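PDB 3N6Q: YghZ aldo-keto reductase from Escherichia coli, which probably catalyses the nicotinamide-dependent reduction of aldehydes or ketones to alcohols, as a TIM-barrel member of the aldo-keto reductase family. Local coordinates for residues P7-Q12 / A86-E91; L23-L28 / E91-T96. All coordinates share one frame; numbering follows the deposited sequence.

Contact 1 of 2, residues P7-Q12 / A86-E91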
loop_
_atom_site.group_PDB
_atom_site.type_symbol
_atom_site.label_atom_id
_atom_site.label_comp_id
_atom_site.label_asym_id
_atom_site.label_seq_id
_atom_site.Cartn_x
_atom_site.Cartn_y
_atom_site.Cartn_z
ATOM N N PRO B 7 16.947 19.869 -29.580
ATOM C CA PRO B 7 15.701 20.550 -29.243
ATOM C C PRO B 7 14.579 20.182 -30.183
ATOM O O PRO B 7 13.436 20.311 -29.800
ATOM C CB PRO B 7 16.029 22.061 -29.393
ATOM C CG PRO B 7 17.479 22.135 -29.635
ATOM C CD PRO B 7 18.081 20.793 -29.819
ATOM N N GLU B 8 14.921 19.622 -31.343
ATOM C CA GLU B 8 13.963 19.243 -32.378
ATOM C C GLU B 8 13.610 17.745 -32.331
ATOM O O GLU B 8 12.892 17.242 -33.215
ATOM C CB GLU B 8 14.566 19.565 -33.771
ATOM C CG GLU B 8 14.820 21.086 -34.017
ATOM C CD GLU B 8 13.617 21.928 -33.617
ATOM O OE1 GLU B 8 12.490 21.570 -34.020
ATOM O OE2 GLU B 8 13.776 22.916 -32.850
ATOM N N ARG B 9 13.980 17.070 -31.233
ATOM C CA ARG B 9 13.817 15.600 -31.151
ATOM C C ARG B 9 12.406 15.083 -31.340
ATOM O O ARG B 9 12.247 13.914 -31.730
ATOM C CB ARG B 9 14.433 15.049 -29.813
ATOM C CG ARG B 9 13.735 15.534 -28.514
ATOM C CD ARG B 9 14.638 15.215 -27.310
ATOM N NE ARG B 9 14.085 15.739 -26.068
ATOM C CZ ARG B 9 14.268 16.977 -25.620
ATOM N NH1 ARG B 9 14.928 17.868 -26.365
ATOM N NH2 ARG B 9 13.728 17.342 -24.469
ATOM N N TYR B 10 11.395 15.846 -30.939
ATOM C CA TYR B 10 10.011 15.382 -31.044
ATOM C C TYR B 10 9.334 15.752 -32.380
ATOM O O TYR B 10 8.135 15.498 -32.563
ATOM C CB TYR B 10 9.175 15.895 -29.862
ATOM C CG TYR B 10 9.743 15.403 -28.535
ATOM C CD1 TYR B 10 9.905 14.044 -28.324
ATOM C CD2 TYR B 10 10.172 16.293 -27.552
ATOM C CE1 TYR B 10 10.437 13.541 -27.098
ATOM C CE2 TYR B 10 10.768 15.800 -26.330
ATOM C CZ TYR B 10 10.877 14.421 -26.141
ATOM O OH TYR B 10 11.399 13.906 -24.947
ATOM N N GLY B 11 10.108 16.302 -33.306
ATOM C CA GLY B 11 9.522 16.982 -34.462
ATOM C C GLY B 11 9.177 16.048 -35.602
ATOM O O GLY B 11 8.285 16.359 -36.387
ATOM N N GLN B 12 9.912 14.950 -35.749
ATOM C CA GLN B 12 9.718 14.054 -36.886
ATOM C C GLN B 12 9.342 12.600 -36.547
ATOM O O GLN B 12 8.734 11.899 -37.384
ATOM C CB GLN B 12 10.982 14.017 -37.744
ATOM C CG GLN B 12 11.179 15.352 -38.480
ATOM C CD GLN B 12 12.428 15.392 -39.283
ATOM O OE1 GLN B 12 13.533 15.150 -38.767
ATOM N NE2 GLN B 12 12.285 15.734 -40.563
ATOM N N ALA B 86 19.893 12.719 -16.461
ATOM C CA ALA B 86 19.311 13.144 -15.178
ATOM C C ALA B 86 18.170 14.128 -15.303
ATOM O O ALA B 86 17.251 14.116 -14.487
ATOM C CB ALA B 86 20.400 13.706 -14.236
ATOM N N ALA B 87 18.178 14.984 -16.304
ATOM C CA ALA B 87 17.069 15.893 -16.434
ATOM C C ALA B 87 15.951 15.308 -17.311
ATOM O O ALA B 87 14.943 15.979 -17.532
ATOM C CB ALA B 87 17.534 17.231 -16.997
ATOM N N TYR B 88 16.153 14.103 -17.853
ATOM C CA TYR B 88 15.241 13.645 -18.933
ATOM C C TYR B 88 14.509 12.354 -18.559
ATOM O O TYR B 88 13.856 11.761 -19.425
ATOM C CB TYR B 88 16.010 13.348 -20.221
ATOM C CG TYR B 88 16.655 14.580 -20.858
ATOM C CD1 TYR B 88 15.886 15.702 -21.197
ATOM C CD2 TYR B 88 18.014 14.579 -21.153
ATOM C CE1 TYR B 88 16.490 16.844 -21.776
ATOM C CE2 TYR B 88 18.632 15.708 -21.739
ATOM C CZ TYR B 88 17.861 16.807 -22.068
ATOM O OH TYR B 88 18.490 17.894 -22.648
ATOM N N ARG B 89 14.655 11.864 -17.320
ATOM C CA ARG B 89 14.025 10.567 -17.017
ATOM C C ARG B 89 12.530 10.545 -17.282
ATOM O O ARG B 89 11.967 9.490 -17.690
ATOM C CB ARG B 89 14.333 10.100 -15.575
ATOM C CG ARG B 89 13.974 8.649 -15.357
ATOM C CD ARG B 89 12.592 8.527 -14.711
ATOM N NE ARG B 89 12.166 7.125 -14.504
ATOM C CZ ARG B 89 11.590 6.335 -15.422
ATOM N NH1 ARG B 89 11.457 6.736 -16.719
ATOM N NH2 ARG B 89 11.188 5.092 -15.074
ATOM N N ASP B 90 11.839 11.650 -16.987
ATOM C CA ASP B 90 10.382 11.669 -17.118
ATOM C C ASP B 90 9.909 11.807 -18.590
ATOM O O ASP B 90 8.697 11.756 -18.849
ATOM C CB ASP B 90 9.741 12.760 -16.221
ATOM C CG ASP B 90 9.985 12.473 -14.697
ATOM O OD1 ASP B 90 10.322 11.295 -14.336
ATOM O OD2 ASP B 90 9.701 13.359 -13.878
ATOM N N GLU B 91 10.860 11.921 -19.490
ATOM C CA GLU B 91 10.604 11.857 -20.934
ATOM C C GLU B 91 10.859 10.449 -21.508
ATOM O O GLU B 91 10.807 10.279 -22.736
ATOM C CB GLU B 91 11.504 12.889 -21.636
ATOM C CG GLU B 91 10.967 14.297 -21.369
ATOM C CD GLU B 91 11.894 15.387 -21.842
ATOM O OE1 GLU B 91 12.246 15.426 -23.029
ATOM O OE2 GLU B 91 12.224 16.256 -21.019
HETATM O O HOH W 1 9.443 12.140 -24.104
#
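Tyr88 meets the tail of Arg9 first: its ring atom CE1 sits obliquely 3.9 Å from Arg9 NH2, while its hydroxyl goes to the backbone N of Ala5 and its ring meets Phe53 of helix 42-54. From here the chain enters the 3-10 segment 89-91, where Asp90 turns to Gln122 of the second subunit. Glu91 follows as the hub. Its OE1 takes two donors on two different lone pairs. On the syn side comes Arg9 NH2 at 2.8 Å, an almost straight salt-bridge hydrogen bond (177°) with guanidinium and carboxylate nearly coplanar, 21° apart. On the anti side Tyr10 OH gives its proton to the same Glu91 OE1 over 2.6 Å. A water closes a ring beside them, donating to Tyr10 OH at 2.8 Å and to Glu91 O at 2.7 Å.

The two donors occupy the central positions of the type I turn from Glu8 to Gly11. With chi1 at 65°, Arg9 CG is carried over the Tyr10 ring, 3.6 Å above the plane near its centre, and the extended chain then continues on that same face toward the hydroxyl end and the shared oxygen. A glutamine in place of Glu91 would probably leave the buried Arg9 charge without its counter-ion. Trp103 and Pro104 of the second subunit pack against Glu91 and Arg9. The arrangement ties the leader before the N-terminal hairpin to the loop feeding strand 93-98, where the parallel strands of the TIM barrel begin, the end that such a hairpin closes in aldo-keto reductases.

Contact 2 of 2, residues L23-L28 / E91-T96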
loop_
_atom_site.group_PDB
_atom_site.type_symbol
_atom_site.label_atom_id
_atom_site.label_comp_id
_atom_site.label_asym_id
_atom_site.label_seq_id
_atom_site.Cartn_x
_atom_site.Cartn_y
_atom_site.Cartn_z
ATOM N N LEU B 23 -0.700 5.782 -23.281
ATOM C CA LEU B 23 0.762 5.864 -23.383
ATOM C C LEU B 23 1.180 5.771 -24.859
ATOM O O LEU B 23 0.848 4.808 -25.537
ATOM C CB LEU B 23 1.431 4.725 -22.574
ATOM C CG LEU B 23 2.968 4.906 -22.437
ATOM C CD1 LEU B 23 3.202 6.029 -21.341
ATOM C CD2 LEU B 23 3.731 3.527 -22.085
ATOM N N ARG B 24 1.916 6.757 -25.336
ATOM C CA ARG B 24 2.404 6.772 -26.742
ATOM C C ARG B 24 3.843 6.302 -26.822
ATOM O O ARG B 24 4.716 6.896 -26.177
ATOM C CB ARG B 24 2.290 8.210 -27.299
ATOM C CG ARG B 24 0.831 8.703 -27.232
ATOM C CD ARG B 24 0.752 10.243 -27.231
ATOM N NE ARG B 24 1.041 10.623 -28.582
ATOM C CZ ARG B 24 1.352 11.853 -28.972
ATOM N NH1 ARG B 24 1.331 12.860 -28.090
ATOM N NH2 ARG B 24 1.604 12.069 -30.259
ATOM N N LEU B 25 4.109 5.264 -27.604
ATOM C CA LEU B 25 5.477 4.796 -27.799
ATOM C C LEU B 25 5.956 5.385 -29.144
ATOM O O LEU B 25 5.126 5.580 -30.059
ATOM C CB LEU B 25 5.531 3.268 -27.820
ATOM C CG LEU B 25 5.112 2.665 -26.442
ATOM C CD1 LEU B 25 5.067 1.148 -26.541
ATOM C CD2 LEU B 25 6.100 3.129 -25.333
ATOM N N PRO B 26 7.257 5.670 -29.256
ATOM C CA PRO B 26 7.830 5.923 -30.591
ATOM C C PRO B 26 7.626 4.702 -31.464
ATOM O O PRO B 26 7.697 3.558 -30.952
ATOM C CB PRO B 26 9.317 6.120 -30.288
ATOM C CG PRO B 26 9.534 5.148 -29.075
ATOM C CD PRO B 26 8.309 5.418 -28.244
ATOM N N ALA B 27 7.363 4.906 -32.777
ATOM C CA ALA B 27 7.166 3.783 -33.674
ATOM C C ALA B 27 8.414 2.945 -33.808
ATOM O O ALA B 27 8.324 1.758 -34.159
ATOM C CB ALA B 27 6.700 4.280 -35.148
ATOM N N LEU B 28 9.592 3.519 -33.529
ATOM C CA LEU B 28 10.792 2.692 -33.391
ATOM C C LEU B 28 11.313 2.885 -31.945
ATOM O O LEU B 28 11.418 4.030 -31.480
ATOM C CB LEU B 28 11.907 3.112 -34.391
ATOM C CG LEU B 28 11.496 2.828 -35.868
ATOM C CD1 LEU B 28 10.670 4.055 -36.413
ATOM C CD2 LEU B 28 12.734 2.645 -36.647
ATOM N N GLU B 91 10.860 11.921 -19.490
ATOM C CA GLU B 91 10.604 11.857 -20.934
ATOM C C GLU B 91 10.859 10.449 -21.508
ATOM O O GLU B 91 10.807 10.279 -22.736
ATOM C CB GLU B 91 11.504 12.889 -21.636
ATOM C CG GLU B 91 10.967 14.297 -21.369
ATOM C CD GLU B 91 11.894 15.387 -21.842
ATOM O OE1 GLU B 91 12.246 15.426 -23.029
ATOM O OE2 GLU B 91 12.224 16.256 -21.019
ATOM N N LEU B 92 11.325 9.506 -20.662
ATOM C CA LEU B 92 11.725 8.172 -21.127
ATOM C C LEU B 92 10.745 7.108 -20.660
ATOM O O LEU B 92 10.188 7.210 -19.542
ATOM C CB LEU B 92 13.117 7.759 -20.561
ATOM C CG LEU B 92 14.252 8.726 -20.910
ATOM C CD1 LEU B 92 15.575 8.087 -20.355
ATOM C CD2 LEU B 92 14.342 8.913 -22.452
ATOM N N ILE B 93 10.548 6.079 -21.481
ATOM C CA ILE B 93 9.817 4.860 -21.051
ATOM C C ILE B 93 10.808 3.722 -20.982
ATOM O O ILE B 93 11.449 3.367 -21.962
ATOM C CB ILE B 93 8.673 4.481 -22.054
ATOM C CG1 ILE B 93 7.748 5.658 -22.274
ATOM C CG2 ILE B 93 7.938 3.150 -21.611
ATOM C CD1 ILE B 93 6.986 6.103 -20.949
ATOM N N ILE B 94 11.100 3.318 -19.747
ATOM C CA ILE B 94 12.137 2.334 -19.520
ATOM C C ILE B 94 11.436 1.031 -19.139
ATOM O O ILE B 94 10.623 1.003 -18.215
ATOM C CB ILE B 94 13.088 2.792 -18.358
ATOM C CG1 ILE B 94 13.845 4.074 -18.776
ATOM C CG2 ILE B 94 14.028 1.590 -18.004
ATOM C CD1 ILE B 94 14.536 4.813 -17.621
ATOM N N SER B 95 11.774 -0.083 -19.791
ATOM C CA SER B 95 11.194 -1.327 -19.369
ATOM C C SER B 95 12.257 -2.328 -18.869
ATOM O O SER B 95 13.463 -2.188 -19.175
ATOM C CB SER B 95 10.425 -1.984 -20.501
ATOM O OG SER B 95 11.362 -2.143 -21.570
ATOM N N THR B 96 11.833 -3.239 -17.987
ATOM C CA THR B 96 12.630 -4.447 -17.816
ATOM C C THR B 96 11.742 -5.664 -17.587
ATOM O O THR B 96 10.521 -5.553 -17.717
ATOM C CB THR B 96 13.673 -4.266 -16.665
ATOM O OG1 THR B 96 14.611 -5.329 -16.742
ATOM C CG2 THR B 96 12.969 -4.357 -15.316
#
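Leu23 and Leu25 both turn methyl groups to Ile93 at the end of the TIM barrel where its parallel strands begin. Strands 24-31 and 93-98 are not neighbours there: strand 59-61 runs parallel between them and pairs with both, so no hydrogen bond joins the two segments directly and side chains alone make the contact. Residues 24-26 also pair antiparallel with strand 15-17, as the second arm of the N-terminal hairpin. The backbones stay well apart, with the CA atoms of Leu25 and Ile93 8.0 Å from each other.

Ile93 does the bridging. The bond from its CA to CB heads toward 23-28, and CB already lies 4.4 Å from Leu25 CD2, so that this methyl faces the fork of CB, CG1 and CG2. Nearest of the three is Ile93 CG2, which meets Leu25 CD2 at 4.2 Å, a loose touch in which the two side chains cross at about a right angle. Leu25 itself lies against His59 of the intervening strand, whose ND1 is hydrogen-bonded to the backbone O of Ile93. The other arm starts at CG1, placed beside the backbone N and anti to the carbonyl carbon (chi1 -54°). Ile93 CG1 flanks the same Leu25 CD2 at 4.3 Å and carries CD1, the end of the chain, which is left for Leu23.

Around this apolar patch, Asp133 and Ile134 of strand 132-137 touch Ile93, and Leu190 touches Leu23. Tyr107 of the second subunit packs on Ile93, and Lys114 of that subunit on Leu23. Leu23 reaches toward Ile93 with CG anti to its own N (chi1 -170°), and the two side chains meet tip to tip, Leu23 CD1 to Ile93 CD1, at 3.8 Å.

In the fold
Starting from the N terminus, the chain passes through 7-12, forms the hairpin of 15-17 with 24-26, and continues through helix 42-54, strand 59-61 and helix 72-84 before reaching 86-91, where contact 1 closes the long loop. Contact 2 opens at 23-28, inside that loop, and closes at 91-96, just beyond its end, so the two loops cross rather than nest. Glu91 belongs to both second segments, and the centres of the two contacts lie about 12 Å apart. Contact 1 fastens the leader outside the barrel; contact 2 ties the hairpin to the start of strand 93-98. Both touch the second subunit.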